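Local coordinates for protein acyltransferase (Actinoplanes teichomyceticus, PDB 4Q38) that transfers long aliphatic acyl chains from acyl-coenzyme A to the amino sugar of teicoplanin-type glycopeptide antibiotics, at residues 122-127 with 164-169; 128-133 with 182-187. All coordinates share one frame; numbering follows the deposited sequence.

Interaction 1: residues 122-127 with 164-169; sequences ARYFHV and IHRRKY
Tyr124 and Arg166 meet at a helix-helix junction in the helical N-acyltransferase N-terminal domain, where the break between helix 119-123 and helix 125-143 faces helix 157-169. The contact is narrow: the two segments bury 80 Å² together, and the nearest pair is Tyr124 OH and Arg166 NH2, 3.3 Å apart. The hydroxyl lies at the edge of the guanidinium, near its plane, while the tyrosine ring is turned 37° against that plane, so the phenol approaches the arginine without stacking on it. Neither side chain starts out aimed at the other helix; both get there by their length. In Arg166 CG stands anti to the backbone N (chi1 -178°), the next torsion is also extended, and a bend at chi3 (-65°) swings the guanidinium round toward the phenol.

Helix 67-76 supplies the partners that explain this meeting. Glu72 OE1 accepts both groups, in a salt bridge with Arg166 NH2 and a hydrogen bond with Tyr124 OH, while Asp69 OD2 forms a second salt bridge with Arg166 NE. The two salt bridges, to separate carboxylates, probably restrict rotation of the guanidinium, and its charge is probably well balanced.

Tyr124 is the residue between the two helices and the N-cap of helix 125-143; its carbonyl O receives a weak bond from Val127 N at 2.9 Å. One residue before Arg166, the His165 ring is bonded at both nitrogens, ND1 to Gln171 O and NE2 to Tyr116 OH, and carries Tyr169 CD2 over its centre, 3.5 Å above the ring plane.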
loop_
_atom_site.group_PDB
_atom_site.type_symbol
_atom_site.label_atom_id
_atom_site.label_comp_id
_atom_site.label_asym_id
_atom_site.label_seq_id
_atom_site.Cartn_x
_atom_site.Cartn_y
_atom_site.Cartn_z
ATOM N N ALA A 122 19.083 -2.307 4.539
ATOM C CA ALA A 122 18.187 -1.492 5.363
ATOM C C ALA A 122 17.110 -0.822 4.512
ATOM O O ALA A 122 15.927 -0.871 4.852
ATOM C CB ALA A 122 18.974 -0.452 6.135
ATOM N N ARG A 123 17.530 -0.193 3.415
ATOM C CA ARG A 123 16.595 0.443 2.471
ATOM C C ARG A 123 15.583 -0.551 1.900
ATOM O O ARG A 123 14.421 -0.208 1.710
ATOM C CB ARG A 123 17.356 1.119 1.323
ATOM C CG ARG A 123 18.141 2.356 1.748
ATOM C CD ARG A 123 18.767 3.056 0.548
ATOM N NE ARG A 123 19.993 2.418 0.054
ATOM C CZ ARG A 123 20.117 1.851 -1.144
ATOM N NH1 ARG A 123 19.081 1.802 -1.994
ATOM N NH2 ARG A 123 21.287 1.334 -1.503
ATOM N N TYR A 124 16.026 -1.773 1.623
ATOM C CA TYR A 124 15.145 -2.775 1.036
ATOM C C TYR A 124 14.528 -3.728 2.070
ATOM O O TYR A 124 13.939 -4.741 1.704
ATOM C CB TYR A 124 15.878 -3.562 -0.057
ATOM C CG TYR A 124 16.170 -2.785 -1.328
ATOM C CD1 TYR A 124 15.137 -2.209 -2.077
ATOM C CD2 TYR A 124 17.477 -2.662 -1.806
ATOM C CE1 TYR A 124 15.397 -1.524 -3.250
ATOM C CE2 TYR A 124 17.754 -1.976 -2.986
ATOM C CZ TYR A 124 16.712 -1.404 -3.703
ATOM O OH TYR A 124 16.975 -0.723 -4.874
ATOM N N PHE A 125 14.644 -3.395 3.354
ATOM C CA PHE A 125 14.190 -4.295 4.423
ATOM C C PHE A 125 12.792 -4.873 4.182
ATOM O O PHE A 125 12.581 -6.073 4.260
ATOM C CB PHE A 125 14.246 -3.607 5.795
ATOM C CG PHE A 125 13.765 -4.478 6.929
ATOM C CD1 PHE A 125 14.594 -5.470 7.469
ATOM C CD2 PHE A 125 12.482 -4.322 7.453
ATOM C CE1 PHE A 125 14.145 -6.285 8.502
ATOM C CE2 PHE A 125 12.030 -5.131 8.489
ATOM C CZ PHE A 125 12.867 -6.111 9.020
ATOM N N HIS A 126 11.837 -4.002 3.901
ATOM C CA HIS A 126 10.441 -4.426 3.768
ATOM C C HIS A 126 10.142 -5.119 2.475
ATOM O O HIS A 126 9.129 -5.811 2.342
ATOM C CB HIS A 126 9.530 -3.233 4.018
ATOM C CG HIS A 126 9.591 -2.760 5.441
ATOM N ND1 HIS A 126 9.108 -3.496 6.461
ATOM C CD2 HIS A 126 10.148 -1.614 6.007
ATOM C CE1 HIS A 126 9.333 -2.848 7.624
ATOM N NE2 HIS A 126 9.960 -1.696 7.346
ATOM N N VAL A 127 11.026 -4.961 1.497
ATOM C CA VAL A 127 10.971 -5.827 0.320
ATOM C C VAL A 127 11.312 -7.273 0.717
ATOM O O VAL A 127 10.651 -8.229 0.259
ATOM C CB VAL A 127 11.912 -5.325 -0.795
ATOM C CG1 VAL A 127 11.886 -6.271 -1.991
ATOM C CG2 VAL A 127 11.519 -3.920 -1.221
ATOM N N ILE A 164 7.903 3.822 -6.970
ATOM C CA ILE A 164 7.525 5.067 -6.292
ATOM C C ILE A 164 8.614 5.545 -5.340
ATOM O O ILE A 164 8.930 6.730 -5.311
ATOM C CB ILE A 164 6.174 4.922 -5.548
ATOM C CG1 ILE A 164 5.002 4.979 -6.552
ATOM C CG2 ILE A 164 6.025 5.975 -4.449
ATOM C CD1 ILE A 164 3.714 4.381 -6.007
ATOM N N HIS A 165 9.185 4.638 -4.548
ATOM C CA HIS A 165 10.260 5.051 -3.641
ATOM C C HIS A 165 11.363 5.754 -4.384
ATOM O O HIS A 165 11.811 6.835 -3.974
ATOM C CB HIS A 165 10.820 3.877 -2.834
ATOM C CG HIS A 165 11.871 4.291 -1.829
ATOM N ND1 HIS A 165 13.124 4.618 -2.192
ATOM C CD2 HIS A 165 11.807 4.448 -0.450
ATOM C CE1 HIS A 165 13.830 4.965 -1.104
ATOM N NE2 HIS A 165 13.029 4.855 -0.037
ATOM N N ARG A 166 11.789 5.167 -5.500
ATOM C CA ARG A 166 12.915 5.692 -6.266
ATOM C C ARG A 166 12.576 7.022 -6.934
ATOM O O ARG A 166 13.405 7.930 -6.961
ATOM C CB ARG A 166 13.395 4.674 -7.299
ATOM C CG ARG A 166 14.609 5.118 -8.110
ATOM C CD ARG A 166 15.077 4.027 -9.064
ATOM N NE ARG A 166 15.567 2.844 -8.350
ATOM C CZ ARG A 166 16.829 2.655 -7.965
ATOM N NH1 ARG A 166 17.760 3.579 -8.207
ATOM N NH2 ARG A 166 17.160 1.536 -7.328
ATOM N N ARG A 167 11.362 7.141 -7.460
ATOM C CA ARG A 167 10.909 8.418 -8.042
ATOM C C ARG A 167 10.905 9.519 -6.978
ATOM O O ARG A 167 11.354 10.637 -7.221
ATOM C CB ARG A 167 9.511 8.264 -8.676
ATOM C CG ARG A 167 8.974 9.510 -9.383
ATOM C CD ARG A 167 7.463 9.427 -9.603
ATOM N NE ARG A 167 7.051 8.099 -10.068
ATOM C CZ ARG A 167 5.842 7.559 -9.891
ATOM N NH1 ARG A 167 4.881 8.214 -9.248
ATOM N NH2 ARG A 167 5.596 6.341 -10.354
ATOM N N LYS A 168 10.406 9.185 -5.795
ATOM C CA LYS A 168 10.226 10.152 -4.719
ATOM C C LYS A 168 11.539 10.601 -4.053
ATOM O O LYS A 168 11.725 11.793 -3.775
ATOM C CB LYS A 168 9.267 9.572 -3.674
ATOM C CG LYS A 168 8.807 10.554 -2.613
ATOM C CD LYS A 168 7.737 9.932 -1.732
ATOM C CE LYS A 168 7.266 10.927 -0.685
ATOM N NZ LYS A 168 6.329 10.311 0.292
ATOM N N TYR A 169 12.438 9.649 -3.799
ATOM C CA TYR A 169 13.619 9.912 -2.973
ATOM C C TYR A 169 14.952 9.862 -3.710
ATOM O O TYR A 169 15.945 10.417 -3.234
ATOM C CB TYR A 169 13.662 8.947 -1.783
ATOM C CG TYR A 169 12.444 9.005 -0.887
ATOM C CD1 TYR A 169 12.221 10.092 -0.041
ATOM C CD2 TYR A 169 11.528 7.961 -0.873
ATOM C CE1 TYR A 169 11.110 10.143 0.784
ATOM C CE2 TYR A 169 10.416 7.996 -0.055
ATOM C CZ TYR A 169 10.209 9.089 0.770
ATOM O OH TYR A 169 9.104 9.107 1.586
#

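Interaction 2: residues 128-133 with 182-187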
loop_
_atom_site.group_PDB
_atom_site.type_symbol
_atom_site.label_atom_id
_atom_site.label_comp_id
_atom_site.label_asym_id
_atom_site.label_seq_id
_atom_site.Cartn_x
_atom_site.Cartn_y
_atom_site.Cartn_z
ATOM N N TYR A 128 12.334 -7.440 1.565
ATOM C CA TYR A 128 12.697 -8.788 2.057
ATOM C C TYR A 128 11.570 -9.384 2.895
ATOM O O TYR A 128 11.270 -10.570 2.782
ATOM C CB TYR A 128 14.019 -8.777 2.850
ATOM C CG TYR A 128 15.173 -8.264 2.026
ATOM C CD1 TYR A 128 15.541 -8.902 0.838
ATOM C CD2 TYR A 128 15.861 -7.120 2.402
ATOM C CE1 TYR A 128 16.574 -8.415 0.056
ATOM C CE2 TYR A 128 16.899 -6.619 1.627
ATOM C CZ TYR A 128 17.245 -7.273 0.460
ATOM O OH TYR A 128 18.260 -6.788 -0.317
ATOM N N VAL A 129 10.952 -8.552 3.733
ATOM C CA VAL A 129 9.742 -8.963 4.452
ATOM C C VAL A 129 8.699 -9.477 3.468
ATOM O O VAL A 129 8.150 -10.565 3.668
ATOM C CB VAL A 129 9.121 -7.826 5.292
ATOM C CG1 VAL A 129 7.810 -8.295 5.927
ATOM C CG2 VAL A 129 10.069 -7.381 6.391
ATOM N N PHE A 130 8.445 -8.704 2.405
ATOM C CA PHE A 130 7.429 -9.067 1.422
ATOM C C PHE A 130 7.792 -10.405 0.758
ATOM O O PHE A 130 6.965 -11.316 0.706
ATOM C CB PHE A 130 7.281 -7.954 0.366
ATOM C CG PHE A 130 6.030 -8.052 -0.483
ATOM C CD1 PHE A 130 5.916 -9.005 -1.499
ATOM C CD2 PHE A 130 4.980 -7.150 -0.294
ATOM C CE1 PHE A 130 4.770 -9.075 -2.289
ATOM C CE2 PHE A 130 3.834 -7.218 -1.076
ATOM C CZ PHE A 130 3.730 -8.173 -2.080
ATOM N N LEU A 131 9.033 -10.515 0.271
ATOM C CA LEU A 131 9.516 -11.748 -0.376
ATOM C C LEU A 131 9.397 -12.971 0.541
ATOM O O LEU A 131 9.000 -14.049 0.105
ATOM C CB LEU A 131 10.979 -11.589 -0.829
ATOM C CG LEU A 131 11.264 -10.545 -1.914
ATOM C CD1 LEU A 131 12.749 -10.428 -2.222
ATOM C CD2 LEU A 131 10.471 -10.837 -3.180
ATOM N N ALA A 132 9.752 -12.796 1.807
ATOM C CA ALA A 132 9.718 -13.892 2.765
ATOM C C ALA A 132 8.280 -14.325 3.070
ATOM O O ALA A 132 8.045 -15.453 3.520
ATOM C CB ALA A 132 10.435 -13.491 4.040
ATOM N N THR A 133 7.328 -13.431 2.809
ATOM C CA THR A 133 5.929 -13.645 3.194
ATOM C C THR A 133 5.078 -14.113 2.012
ATOM O O THR A 133 3.949 -14.570 2.200
ATOM C CB THR A 133 5.348 -12.367 3.847
ATOM O OG1 THR A 133 6.240 -11.920 4.875
ATOM C CG2 THR A 133 3.960 -12.604 4.450
ATOM N N TYR A 182 -1.672 -5.250 3.891
ATOM C CA TYR A 182 -2.978 -5.628 3.342
ATOM C C TYR A 182 -2.817 -6.750 2.320
ATOM O O TYR A 182 -3.508 -7.772 2.396
ATOM C CB TYR A 182 -3.682 -4.434 2.693
ATOM C CG TYR A 182 -4.329 -3.461 3.660
ATOM C CD1 TYR A 182 -3.555 -2.582 4.427
ATOM C CD2 TYR A 182 -5.725 -3.385 3.780
ATOM C CE1 TYR A 182 -4.150 -1.677 5.304
ATOM C CE2 TYR A 182 -6.326 -2.480 4.652
ATOM C CZ TYR A 182 -5.533 -1.634 5.411
ATOM O OH TYR A 182 -6.116 -0.734 6.272
ATOM N N HIS A 183 -1.901 -6.562 1.366
ATOM C CA HIS A 183 -1.668 -7.584 0.352
ATOM C C HIS A 183 -1.213 -8.858 1.006
ATOM O O HIS A 183 -1.694 -9.938 0.668
ATOM C CB HIS A 183 -0.601 -7.148 -0.658
ATOM C CG HIS A 183 -0.769 -5.743 -1.180
ATOM N ND1 HIS A 183 -0.773 -4.666 -0.377
ATOM C CD2 HIS A 183 -0.905 -5.264 -2.480
ATOM C CE1 HIS A 183 -0.914 -3.551 -1.115
ATOM N NE2 HIS A 183 -0.978 -3.913 -2.406
ATOM N N LEU A 184 -0.278 -8.735 1.947
ATOM C CA LEU A 184 0.354 -9.899 2.596
ATOM C C LEU A 184 -0.543 -10.653 3.583
ATOM O O LEU A 184 -0.280 -11.815 3.907
ATOM C CB LEU A 184 1.665 -9.479 3.290
ATOM C CG LEU A 184 2.803 -9.034 2.351
ATOM C CD1 LEU A 184 3.996 -8.500 3.138
ATOM C CD2 LEU A 184 3.226 -10.148 1.420
ATOM N N ARG A 185 -1.599 -10.002 4.056
ATOM C CA ARG A 185 -2.583 -10.704 4.874
ATOM C C ARG A 185 -3.720 -11.290 4.053
ATOM O O ARG A 185 -4.643 -11.880 4.605
ATOM C CB ARG A 185 -3.134 -9.786 5.957
ATOM C CG ARG A 185 -2.170 -9.569 7.108
ATOM C CD ARG A 185 -2.754 -8.580 8.093
ATOM N NE ARG A 185 -2.794 -7.207 7.573
ATOM C CZ ARG A 185 -3.602 -6.258 8.037
ATOM N NH1 ARG A 185 -4.505 -6.545 8.982
ATOM N NH2 ARG A 185 -3.542 -5.026 7.535
ATOM N N GLY A 186 -3.666 -11.143 2.732
ATOM C CA GLY A 186 -4.742 -11.676 1.910
ATOM C C GLY A 186 -6.100 -11.024 2.151
ATOM O O GLY A 186 -7.136 -11.662 1.971
ATOM N N ILE A 187 -6.090 -9.759 2.556
ATOM C CA ILE A 187 -7.322 -9.001 2.795
ATOM C C ILE A 187 -7.572 -7.932 1.743
ATOM O O ILE A 187 -8.551 -7.182 1.836
ATOM C CB ILE A 187 -7.341 -8.380 4.223
ATOM C CG1 ILE A 187 -6.178 -7.391 4.420
ATOM C CG2 ILE A 187 -7.294 -9.495 5.257
ATOM C CD1 ILE A 187 -6.328 -6.461 5.607
#
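The backbones come nearest at Thr133 and Leu184, whose CA atoms are 6.7 Å apart, where helix 125-143 passes the C-terminal end of helix 177-184. That end is a Schellman motif: Gly186, with positive phi, leaves the helix as Gly186 N bonds back to His183 O (3.1 Å) and Ile187 N to Tyr182 O (3.3 Å), and the chain then enters strand 188-191.

Leu184 carries this buried, apolar contact, which also buries its carbonyl O without a partner anywhere in the model. Its CD2 methyl sits almost exactly over the middle of the Phe130 ring, 3.8 Å from the centroid and only 7° off the ring normal, a CH-pi contact. The second methyl reaches back toward the root of the ring, with Leu184 CD1 3.8 Å from Phe130 CD2. The ring is presented for this because Phe130 CG stands anti to its own backbone N (chi1 -165°). His183 CB approaches the same ring obliquely and more distantly, and Leu155 of helix 148-155 touches both Phe130 and His183.

Thr133 completes the seat for the leucine, its side chain meeting that of Leu184 at about a right angle; Thr133 CB lies 3.9 Å from Leu184 CD2. The threonine divides its two branches by polarity: CG2 faces Leu184, while OG1 serves its own helix and is also hydrogen-bonded to His94 ND1. The bond within the helix is short, Thr133 OG1 donating to Val129 O at 2.6 Å from a position tilted 32° out of the carbonyl plane.

Both contacts draw on helix 125-143: interaction 1 uses its N-terminal end and the preceding break, interaction 2 the residues that follow directly. Their partners, helix 157-169 and helix 177-184, are consecutive in the chain, and the two centres lie 16 Å apart. One is a polar meeting built on carboxylates of helix 67-76, the other an apolar one. Interaction 1 is away from the annotated sites. Interaction 2 is closer: the His183 side chain is about 7 Å from the bound decanoyl-glucosamine and about 12 Å from coenzyme A. His183 NE2 is hydrogen-bonded to Gln157 NE2, at the start of helix 157-169, which ties the two partner helices together.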